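Long-range contacts in SusD superfamily protein (Bacteroides vulgatus ATCC 8482, PDB 3JQ0), which probably binds sugars or other nutrients at the bacterial outer membrane for uptake: residues Asp170-His178 with Glu215-Gly223; Met153-Glu164 with Thr185-Ser196. All coordinates share one frame; numbering follows the deposited sequence.

Contact 1: residues Asp170-His178 with Glu215-Gly223; sequences DYSFKLGRH and ENVKKADVG. With TRS (2-amino-2-hydroxymethyl-propane-1,3-diol), chain B.
The carbonyl O of Asp221 is gripped by both terminal nitrogens of the Arg177 guanidinium, NH2 at 2.7 Å and NH1 at 3.0 Å. The NH2 bond lies in the carbonyl plane and the NH1 bond is tilted 24° from it, while the oxygen sits almost in the guanidinium plane, which fixes how that group is turned. The Asp221 carboxylate adds a longer salt bridge, OD2 to Arg177 NH2 at 3.5 Å, and a tris molecule, probably from the crystallisation liquor, spans the same pair: Arg177 NH2 donates to its O1, and its O3 donates to Asp221 OD2. Arg177 lies over Phe173, CG above the centre of the ring and the guanidinium face over CE2, offset toward its rim. Val222 CG1 meets the edge of the Phe173 ring in its plane, 3.8 Å from CZ. Ala220 CB also packs against Phe173 CZ. Farther along, Lys219 CB stands over one face of the Tyr171 ring, 4.1 Å from the centroid and 15° off its normal, a CH-pi contact, and the Tyr171 hydroxyl reaches Asn216 CB. A water joins the backbones, donating to Tyr171 O and accepting from Asp221 N. Arg177 NH1 also bonds Met243 O. The loop between helices 149-167 and 182-199 thus packs at the surface on the end of helix 204-217 and the chain leaving it, each segment bearing an inverse gamma turn, centred on Phe173 and on Asp221.

Contact 2: residues Met153-Glu164 with Thr185-Ser196; sequences MEQIKKDIQASE and TQMLKGEAYLWS
Glu164 CG, between its backbone N and carbonyl carbon (chi1 71°), and Lys189 CG, anti to its backbone N (chi1 -176°), start two extended chains that cross at about a right angle. Lys189 NZ takes the syn lone pair of Glu164 OE1 at 2.9 Å, with a weak second bond to OE2. Gln186 NE2 comes to the anti lone pair of the same OE1 at 3.0 Å, nearly straight, with amide and carboxylate almost coplanar. Two donors from one helix thus hold the carboxylate and should limit its rotation. With an alanine at Glu164, the Lys189 ammonium would probably lose its carboxylate mate and the Gln186 amide this acceptor.

Between the polar ends, Ile160 is a knob in a hole of Thr185, Leu188, Lys189 and Ala192; its CD1 lies 3.8 Å from Ala192 CB. The axes of 153-164 and 185-196 approach to 10.1 Å with N-to-C directions 153° apart, an antiparallel helix pairing consistent with the TPR-like helical part of SusD proteins. Beside this, Ser163 OG accepts from Thr185 OG1 at 2.7 Å; Ser163 OG also bonds Gly105 O, and Thr185 OG1 bonds Trp180 NE1. Toward the other end, Lys157 lays CE over one face of the Tyr193 ring, 3.8 Å from its centroid, and places NZ off-centre in a cation-pi contact. That NZ donates to Ser196 OG, which also forms a hydrogen bond with Asp206 OD2. A water bridges Lys157 O and Tyr193 OH. Deeper in, the bent selenomethionine Met153 brings its CE to within 3.6 Å of Trp195 CD1.

In the fold
From the N terminus, helix 149-167 carries the first segment of contact 2, the following loop the first segment of contact 1, helix 182-199 the second segment of contact 2, and the end of helix 204-217 with the chain beyond it the second segment of contact 1. The segments alternate, so the two loops cross rather than nest: contact 2 closes 20 intervening residues, contact 1 closes 36. Their centres lie about 17 Å apart, yet they touch at Gln186, whose OE1 probably accepts from Asn216 ND2 while its CG packs on Tyr171 OH. Contact 2 joins neighbouring helices in a buried layer; contact 1 ties that layer's connecting loop to the chain following the next helix.

Contact 1: residues Asp170-His178 with Glu215-Gly223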
loop_
_atom_site.group_PDB
_atom_site.type_symbol
_atom_site.label_atom_id
_atom_site.label_comp_id
_atom_site.label_asym_id
_atom_site.label_seq_id
_atom_site.Cartn_x
_atom_site.Cartn_y
_atom_site.Cartn_z
ATOM N N ASP A 170 -15.540 -9.915 18.449
ATOM C CA ASP A 170 -14.772 -10.992 17.817
ATOM C C ASP A 170 -13.719 -10.398 16.883
ATOM O O ASP A 170 -14.004 -10.087 15.720
ATOM C CB ASP A 170 -15.689 -11.917 17.040
ATOM C CG ASP A 170 -14.961 -13.081 16.384
ATOM O OD1 ASP A 170 -13.754 -13.256 16.645
ATOM O OD2 ASP A 170 -15.612 -13.849 15.623
ATOM N N TYR A 171 -12.514 -10.255 17.434
ATOM C CA TYR A 171 -11.318 -9.812 16.716
ATOM C C TYR A 171 -10.381 -10.952 16.316
ATOM O O TYR A 171 -9.335 -10.724 15.756
ATOM C CB TYR A 171 -10.545 -8.854 17.595
ATOM C CG TYR A 171 -11.029 -7.438 17.546
ATOM C CD1 TYR A 171 -12.240 -7.045 18.129
ATOM C CD2 TYR A 171 -10.301 -6.487 16.891
ATOM C CE1 TYR A 171 -12.660 -5.703 18.086
ATOM C CE2 TYR A 171 -10.740 -5.177 16.839
ATOM C CZ TYR A 171 -11.881 -4.773 17.459
ATOM O OH TYR A 171 -12.215 -3.441 17.407
ATOM N N SER A 172 -10.777 -12.170 16.623
ATOM C CA SER A 172 -10.108 -13.333 16.106
ATOM C C SER A 172 -10.047 -13.218 14.582
ATOM O O SER A 172 -10.919 -12.649 13.927
ATOM C CB SER A 172 -10.919 -14.585 16.462
ATOM O OG SER A 172 -11.990 -14.821 15.496
ATOM N N PHE A 173 -9.040 -13.828 13.983
ATOM C CA PHE A 173 -8.956 -13.937 12.523
ATOM C C PHE A 173 -9.649 -15.262 12.208
ATOM O O PHE A 173 -9.001 -16.260 11.891
ATOM C CB PHE A 173 -7.489 -13.918 12.063
ATOM C CG PHE A 173 -6.785 -12.616 12.347
ATOM C CD1 PHE A 173 -7.039 -11.499 11.569
ATOM C CD2 PHE A 173 -5.866 -12.499 13.384
ATOM C CE1 PHE A 173 -6.402 -10.316 11.818
ATOM C CE2 PHE A 173 -5.255 -11.319 13.640
ATOM C CZ PHE A 173 -5.508 -10.220 12.835
ATOM N N LYS A 174 -10.980 -15.243 12.276
ATOM C CA LYS A 174 -11.776 -16.455 12.153
ATOM C C LYS A 174 -11.540 -17.165 10.839
ATOM O O LYS A 174 -11.551 -18.382 10.799
ATOM C CB LYS A 174 -13.268 -16.142 12.300
ATOM C CG LYS A 174 -14.208 -17.348 12.187
ATOM C CD LYS A 174 -15.655 -16.813 12.259
ATOM C CE LYS A 174 -16.750 -17.858 12.135
ATOM N NZ LYS A 174 -17.453 -17.734 10.813
ATOM N N LEU A 175 -11.327 -16.402 9.763
ATOM C CA LEU A 175 -11.082 -16.965 8.449
ATOM C C LEU A 175 -9.640 -16.700 7.976
ATOM O O LEU A 175 -9.336 -16.832 6.784
ATOM C CB LEU A 175 -12.076 -16.429 7.464
ATOM C CG LEU A 175 -13.526 -16.812 7.755
ATOM C CD1 LEU A 175 -14.461 -16.183 6.774
ATOM C CD2 LEU A 175 -13.748 -18.341 7.728
ATOM N N GLY A 176 -8.780 -16.346 8.925
ATOM C CA GLY A 176 -7.366 -16.081 8.640
ATOM C C GLY A 176 -7.072 -14.613 8.340
ATOM O O GLY A 176 -7.972 -13.824 8.051
ATOM N N ARG A 177 -5.781 -14.293 8.371
ATOM C CA ARG A 177 -5.332 -12.919 8.124
ATOM C C ARG A 177 -5.425 -12.541 6.665
ATOM O O ARG A 177 -5.265 -11.364 6.353
ATOM C CB ARG A 177 -3.907 -12.744 8.636
ATOM C CG ARG A 177 -3.784 -12.928 10.127
ATOM C CD ARG A 177 -2.335 -13.240 10.561
ATOM N NE ARG A 177 -2.312 -13.667 11.954
ATOM C CZ ARG A 177 -2.162 -12.878 12.999
ATOM N NH1 ARG A 177 -1.876 -11.601 12.872
ATOM N NH2 ARG A 177 -2.203 -13.399 14.217
ATOM N N HIS A 178 -5.665 -13.509 5.784
ATOM C CA HIS A 178 -5.877 -13.191 4.382
ATOM C C HIS A 178 -7.350 -12.986 4.032
ATOM O O HIS A 178 -7.668 -12.764 2.880
ATOM C CB HIS A 178 -5.228 -14.273 3.535
ATOM C CG HIS A 178 -5.837 -15.615 3.762
ATOM N ND1 HIS A 178 -5.989 -16.137 5.026
ATOM C CD2 HIS A 178 -6.353 -16.509 2.904
ATOM C CE1 HIS A 178 -6.579 -17.309 4.930
ATOM N NE2 HIS A 178 -6.782 -17.563 3.655
ATOM N N GLU A 215 -5.986 2.130 18.141
ATOM C CA GLU A 215 -5.772 1.450 19.426
ATOM C C GLU A 215 -6.518 0.124 19.458
ATOM O O GLU A 215 -6.009 -0.878 19.959
ATOM C CB GLU A 215 -6.157 2.345 20.587
ATOM C CG GLU A 215 -5.309 3.565 20.807
ATOM C CD GLU A 215 -3.949 3.332 21.409
ATOM O OE1 GLU A 215 -3.510 2.148 21.539
ATOM O OE2 GLU A 215 -3.282 4.378 21.727
ATOM N N ASN A 216 -7.724 0.121 18.912
ATOM C CA ASN A 216 -8.526 -1.117 18.895
ATOM C C ASN A 216 -7.905 -2.252 18.105
ATOM O O ASN A 216 -8.120 -3.411 18.408
ATOM C CB ASN A 216 -9.921 -0.883 18.376
ATOM C CG ASN A 216 -10.826 -0.239 19.355
ATOM O OD1 ASN A 216 -10.595 -0.212 20.564
ATOM N ND2 ASN A 216 -11.910 0.304 18.809
ATOM N N VAL A 217 -7.121 -1.904 17.086
ATOM C CA VAL A 217 -6.416 -2.947 16.310
ATOM C C VAL A 217 -5.573 -3.852 17.208
ATOM O O VAL A 217 -5.468 -5.069 16.962
ATOM C CB VAL A 217 -5.537 -2.254 15.218
ATOM C CG1 VAL A 217 -4.594 -3.252 14.554
ATOM C CG2 VAL A 217 -6.407 -1.527 14.208
ATOM N N LYS A 218 -5.042 -3.281 18.285
ATOM C CA LYS A 218 -4.237 -4.008 19.239
ATOM C C LYS A 218 -4.989 -5.111 19.968
ATOM O O LYS A 218 -4.363 -5.978 20.590
ATOM C CB LYS A 218 -3.614 -3.051 20.246
ATOM C CG LYS A 218 -2.758 -1.933 19.634
ATOM C CD LYS A 218 -2.209 -1.018 20.700
ATOM C CE LYS A 218 -1.277 0.015 20.202
ATOM N NZ LYS A 218 -0.915 0.982 21.255
ATOM N N LYS A 219 -6.316 -5.101 19.897
ATOM C CA LYS A 219 -7.143 -6.196 20.462
ATOM C C LYS A 219 -6.970 -7.502 19.712
ATOM O O LYS A 219 -7.303 -8.576 20.232
ATOM C CB LYS A 219 -8.624 -5.826 20.425
ATOM C CG LYS A 219 -9.001 -4.703 21.369
ATOM C CD LYS A 219 -10.437 -4.250 21.168
ATOM C CE LYS A 219 -10.912 -3.155 22.150
ATOM N NZ LYS A 219 -9.828 -2.302 22.775
ATOM N N ALA A 220 -6.529 -7.441 18.459
ATOM C CA ALA A 220 -6.254 -8.639 17.715
ATOM C C ALA A 220 -4.839 -9.163 18.091
ATOM O O ALA A 220 -4.019 -8.475 18.704
ATOM C CB ALA A 220 -6.380 -8.373 16.226
ATOM N N ASP A 221 -4.554 -10.380 17.665
ATOM C CA ASP A 221 -3.257 -11.013 17.885
ATOM C C ASP A 221 -2.262 -10.522 16.842
ATOM O O ASP A 221 -1.990 -11.202 15.854
ATOM C CB ASP A 221 -3.445 -12.519 17.821
ATOM C CG ASP A 221 -2.191 -13.290 18.050
ATOM O OD1 ASP A 221 -1.263 -12.760 18.688
ATOM O OD2 ASP A 221 -2.139 -14.443 17.531
ATOM N N VAL A 222 -1.746 -9.332 17.088
ATOM C CA VAL A 222 -0.891 -8.618 16.153
ATOM C C VAL A 222 0.312 -8.046 16.901
ATOM O O VAL A 222 0.225 -7.677 18.078
ATOM C CB VAL A 222 -1.635 -7.511 15.372
ATOM C CG1 VAL A 222 -2.647 -8.199 14.402
ATOM C CG2 VAL A 222 -2.268 -6.510 16.279
ATOM N N GLY A 223 1.425 -7.931 16.194
ATOM C CA GLY A 223 2.592 -7.289 16.731
ATOM C C GLY A 223 3.649 -7.239 15.642
ATOM O O GLY A 223 3.480 -7.808 14.546
HETATM C C TRS B . -3.782 -16.662 13.584
HETATM C C1 TRS B . -2.407 -17.273 13.922
HETATM C C2 TRS B . -3.902 -16.271 12.129
HETATM C C3 TRS B . -4.380 -15.561 14.455
HETATM N N TRS B . -4.737 -17.739 13.724
HETATM O O1 TRS B . -1.371 -16.391 14.300
HETATM O O2 TRS B . -2.699 -16.514 11.448
HETATM O O3 TRS B . -4.217 -15.649 15.868
HETATM O O HOH W 1 -6.842 -11.899 16.777
#

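Contact 2: residues Met153-Glu164 with Thr185-Ser196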
loop_
_atom_site.group_PDB
_atom_site.type_symbol
_atom_site.label_atom_id
_atom_site.label_comp_id
_atom_site.label_asym_id
_atom_site.label_seq_id
_atom_site.Cartn_x
_atom_site.Cartn_y
_atom_site.Cartn_z
HETATM N N MSE A 153 -18.178 9.778 1.789
HETATM C CA MSE A 153 -17.599 9.540 3.102
HETATM C C MSE A 153 -18.625 9.156 4.136
HETATM O O MSE A 153 -18.379 8.283 4.962
HETATM C CB MSE A 153 -16.745 10.747 3.571
HETATM C CG MSE A 153 -16.174 10.543 4.962
HETATM SE SE MSE A 153 -15.026 8.972 5.104
HETATM C CE MSE A 153 -13.335 9.801 4.613
ATOM N N GLU A 154 -19.806 9.774 4.108
ATOM C CA GLU A 154 -20.866 9.353 5.029
ATOM C C GLU A 154 -21.237 7.874 4.833
ATOM O O GLU A 154 -21.448 7.155 5.800
ATOM C CB GLU A 154 -22.149 10.214 4.870
ATOM C CG GLU A 154 -22.096 11.710 5.290
ATOM C CD GLU A 154 -23.219 12.571 4.592
ATOM O OE1 GLU A 154 -24.243 12.015 4.132
ATOM O OE2 GLU A 154 -23.082 13.801 4.495
ATOM N N GLN A 155 -21.284 7.411 3.575
ATOM C CA GLN A 155 -21.575 6.011 3.309
ATOM C C GLN A 155 -20.436 5.104 3.796
ATOM O O GLN A 155 -20.701 4.038 4.386
ATOM C CB GLN A 155 -21.843 5.801 1.817
ATOM C CG GLN A 155 -22.176 4.340 1.504
ATOM C CD GLN A 155 -23.461 3.863 2.139
ATOM O OE1 GLN A 155 -24.420 4.628 2.232
ATOM N NE2 GLN A 155 -23.483 2.604 2.603
ATOM N N ILE A 156 -19.196 5.510 3.576
ATOM C CA ILE A 156 -18.062 4.769 4.075
ATOM C C ILE A 156 -18.203 4.596 5.603
ATOM O O ILE A 156 -18.007 3.489 6.136
ATOM C CB ILE A 156 -16.725 5.458 3.679
ATOM C CG1 ILE A 156 -16.479 5.324 2.192
ATOM C CG2 ILE A 156 -15.543 4.964 4.509
ATOM C CD1 ILE A 156 -15.456 6.304 1.643
ATOM N N LYS A 157 -18.495 5.693 6.294
ATOM C CA LYS A 157 -18.640 5.652 7.746
ATOM C C LYS A 157 -19.806 4.758 8.189
ATOM O O LYS A 157 -19.721 4.059 9.193
ATOM C CB LYS A 157 -18.746 7.043 8.325
ATOM C CG LYS A 157 -17.441 7.785 8.263
ATOM C CD LYS A 157 -17.563 9.223 8.698
ATOM C CE LYS A 157 -16.206 9.916 8.721
ATOM N NZ LYS A 157 -16.412 11.366 9.051
ATOM N N LYS A 158 -20.909 4.779 7.434
ATOM C CA LYS A 158 -22.040 3.932 7.741
ATOM C C LYS A 158 -21.686 2.455 7.602
ATOM O O LYS A 158 -22.065 1.628 8.422
ATOM C CB LYS A 158 -23.206 4.332 6.826
ATOM C CG LYS A 158 -24.539 3.626 7.097
ATOM C CD LYS A 158 -25.600 4.058 6.103
ATOM C CE LYS A 158 -26.900 3.280 6.311
ATOM N NZ LYS A 158 -27.891 3.419 5.225
ATOM N N ASP A 159 -20.946 2.136 6.529
ATOM C CA ASP A 159 -20.520 0.753 6.324
ATOM C C ASP A 159 -19.486 0.312 7.360
ATOM O O ASP A 159 -19.496 -0.841 7.770
ATOM C CB ASP A 159 -20.016 0.604 4.901
ATOM C CG ASP A 159 -21.140 0.543 3.890
ATOM O OD1 ASP A 159 -22.270 0.152 4.258
ATOM O OD2 ASP A 159 -20.857 0.827 2.682
ATOM N N ILE A 160 -18.571 1.206 7.754
ATOM C CA ILE A 160 -17.618 0.896 8.815
ATOM C C ILE A 160 -18.400 0.566 10.115
ATOM O O ILE A 160 -18.091 -0.401 10.819
ATOM C CB ILE A 160 -16.619 2.044 9.035
ATOM C CG1 ILE A 160 -15.636 2.104 7.867
ATOM C CG2 ILE A 160 -15.928 1.915 10.389
ATOM C CD1 ILE A 160 -14.822 3.372 7.808
ATOM N N GLN A 161 -19.398 1.403 10.435
ATOM C CA GLN A 161 -20.206 1.152 11.631
ATOM C C GLN A 161 -20.903 -0.208 11.525
ATOM O O GLN A 161 -20.932 -0.966 12.477
ATOM C CB GLN A 161 -21.202 2.310 11.833
ATOM C CG GLN A 161 -22.173 2.151 13.006
ATOM C CD GLN A 161 -23.188 3.289 13.002
ATOM O OE1 GLN A 161 -23.898 3.505 11.998
ATOM N NE2 GLN A 161 -23.255 4.016 14.076
ATOM N N ALA A 162 -21.522 -0.485 10.376
ATOM C CA ALA A 162 -22.200 -1.759 10.176
ATOM C C ALA A 162 -21.228 -2.927 10.346
ATOM O O ALA A 162 -21.534 -3.960 10.954
ATOM C CB ALA A 162 -22.908 -1.815 8.835
ATOM N N SER A 163 -20.025 -2.770 9.785
ATOM C CA SER A 163 -19.002 -3.812 9.862
ATOM C C SER A 163 -18.591 -4.072 11.313
ATOM O O SER A 163 -18.583 -5.219 11.773
ATOM C CB SER A 163 -17.799 -3.404 9.030
ATOM O OG SER A 163 -16.753 -4.380 9.162
ATOM N N GLU A 164 -18.201 -3.013 12.012
ATOM C CA GLU A 164 -17.691 -3.183 13.381
ATOM C C GLU A 164 -18.794 -3.716 14.283
ATOM O O GLU A 164 -18.522 -4.504 15.193
ATOM C CB GLU A 164 -17.046 -1.915 13.905
ATOM C CG GLU A 164 -17.984 -0.808 14.221
ATOM C CD GLU A 164 -17.291 0.501 14.590
ATOM O OE1 GLU A 164 -16.082 0.549 14.850
ATOM O OE2 GLU A 164 -18.038 1.498 14.718
ATOM N N THR A 185 -11.258 -3.776 9.689
ATOM C CA THR A 185 -12.244 -2.687 9.780
ATOM C C THR A 185 -11.722 -1.551 10.681
ATOM O O THR A 185 -11.919 -0.381 10.334
ATOM C CB THR A 185 -13.602 -3.193 10.262
ATOM O OG1 THR A 185 -14.123 -3.957 9.194
ATOM C CG2 THR A 185 -14.556 -2.033 10.580
ATOM N N GLN A 186 -11.092 -1.837 11.811
ATOM C CA GLN A 186 -10.564 -0.770 12.662
ATOM C C GLN A 186 -9.428 0.017 11.991
ATOM O O GLN A 186 -9.374 1.221 12.128
ATOM C CB GLN A 186 -10.150 -1.284 14.031
ATOM C CG GLN A 186 -11.322 -1.833 14.833
ATOM C CD GLN A 186 -12.387 -0.792 15.071
ATOM O OE1 GLN A 186 -12.118 0.280 15.648
ATOM N NE2 GLN A 186 -13.604 -1.094 14.630
HETATM N N MSE A 187 -8.563 -0.667 11.218
HETATM C CA MSE A 187 -7.546 0.031 10.441
HETATM C C MSE A 187 -8.203 0.988 9.460
HETATM O O MSE A 187 -7.818 2.162 9.349
HETATM C CB MSE A 187 -6.672 -0.969 9.666
HETATM C CG MSE A 187 -5.564 -1.638 10.457
HETATM SE SE MSE A 187 -4.256 -0.423 11.196
HETATM C CE MSE A 187 -3.568 0.332 9.608
ATOM N N LEU A 188 -9.166 0.507 8.692
ATOM C CA LEU A 188 -9.845 1.322 7.699
ATOM C C LEU A 188 -10.567 2.482 8.388
ATOM O O LEU A 188 -10.556 3.613 7.904
ATOM C CB LEU A 188 -10.827 0.460 6.923
ATOM C CG LEU A 188 -11.746 1.224 5.975
ATOM C CD1 LEU A 188 -10.968 1.953 4.885
ATOM C CD2 LEU A 188 -12.775 0.258 5.370
ATOM N N LYS A 189 -11.181 2.210 9.523
ATOM C CA LYS A 189 -11.856 3.269 10.301
ATOM C C LYS A 189 -10.861 4.369 10.682
ATOM O O LYS A 189 -11.141 5.565 10.544
ATOM C CB LYS A 189 -12.503 2.652 11.524
ATOM C CG LYS A 189 -13.320 3.662 12.345
ATOM C CD LYS A 189 -14.042 3.021 13.503
ATOM C CE LYS A 189 -14.950 3.972 14.231
ATOM N NZ LYS A 189 -15.584 3.313 15.426
ATOM N N GLY A 190 -9.691 3.977 11.171
ATOM C CA GLY A 190 -8.686 4.962 11.513
ATOM C C GLY A 190 -8.290 5.789 10.291
ATOM O O GLY A 190 -8.193 7.036 10.367
ATOM N N GLU A 191 -8.096 5.127 9.141
ATOM C CA GLU A 191 -7.730 5.865 7.958
ATOM C C GLU A 191 -8.827 6.831 7.537
ATOM O O GLU A 191 -8.564 7.978 7.142
ATOM C CB GLU A 191 -7.426 4.932 6.773
ATOM C CG GLU A 191 -6.261 4.000 7.015
ATOM C CD GLU A 191 -5.796 3.361 5.724
ATOM O OE1 GLU A 191 -6.592 2.739 4.992
ATOM O OE2 GLU A 191 -4.613 3.584 5.393
ATOM N N ALA A 192 -10.066 6.371 7.571
ATOM C CA ALA A 192 -11.192 7.168 7.101
ATOM C C ALA A 192 -11.423 8.389 7.989
ATOM O O ALA A 192 -11.676 9.497 7.481
ATOM C CB ALA A 192 -12.471 6.323 7.054
ATOM N N TYR A 193 -11.300 8.228 9.318
ATOM C CA TYR A 193 -11.493 9.359 10.207
ATOM C C TYR A 193 -10.279 10.287 10.193
ATOM O O TYR A 193 -10.456 11.501 10.400
ATOM C CB TYR A 193 -11.940 8.898 11.603
ATOM C CG TYR A 193 -13.370 8.499 11.645
ATOM C CD1 TYR A 193 -13.810 7.231 11.287
ATOM C CD2 TYR A 193 -14.342 9.400 12.087
ATOM C CE1 TYR A 193 -15.146 6.898 11.328
ATOM C CE2 TYR A 193 -15.680 9.061 12.144
ATOM C CZ TYR A 193 -16.085 7.800 11.752
ATOM O OH TYR A 193 -17.421 7.440 11.804
ATOM N N LEU A 194 -9.057 9.794 9.956
ATOM C CA LEU A 194 -7.972 10.734 9.685
ATOM C C LEU A 194 -8.269 11.587 8.458
ATOM O O LEU A 194 -8.067 12.814 8.469
ATOM C CB LEU A 194 -6.636 9.996 9.470
ATOM C CG LEU A 194 -5.883 9.487 10.675
ATOM C CD1 LEU A 194 -4.594 8.778 10.219
ATOM C CD2 LEU A 194 -5.535 10.626 11.638
ATOM N N TRP A 195 -8.772 10.955 7.399
ATOM C CA TRP A 195 -9.035 11.636 6.163
ATOM C C TRP A 195 -10.153 12.674 6.353
ATOM O O TRP A 195 -10.031 13.849 5.980
ATOM C CB TRP A 195 -9.446 10.661 5.058
ATOM C CG TRP A 195 -9.601 11.307 3.727
ATOM C CD1 TRP A 195 -10.715 11.920 3.243
ATOM C CD2 TRP A 195 -8.595 11.472 2.727
ATOM N NE1 TRP A 195 -10.465 12.451 2.011
ATOM C CE2 TRP A 195 -9.174 12.173 1.667
ATOM C CE3 TRP A 195 -7.253 11.070 2.623
ATOM C CZ2 TRP A 195 -8.469 12.506 0.505
ATOM C CZ3 TRP A 195 -6.559 11.413 1.497
ATOM C CH2 TRP A 195 -7.180 12.098 0.437
ATOM N N SER A 196 -11.252 12.278 6.986
ATOM C CA SER A 196 -12.278 13.309 7.188
ATOM C C SER A 196 -11.801 14.388 8.145
ATOM O O SER A 196 -12.112 15.560 7.933
ATOM C CB SER A 196 -13.599 12.748 7.647
ATOM O OG SER A 196 -13.520 12.115 8.905
HETATM O O HOH W 2 -17.873 4.894 11.192
#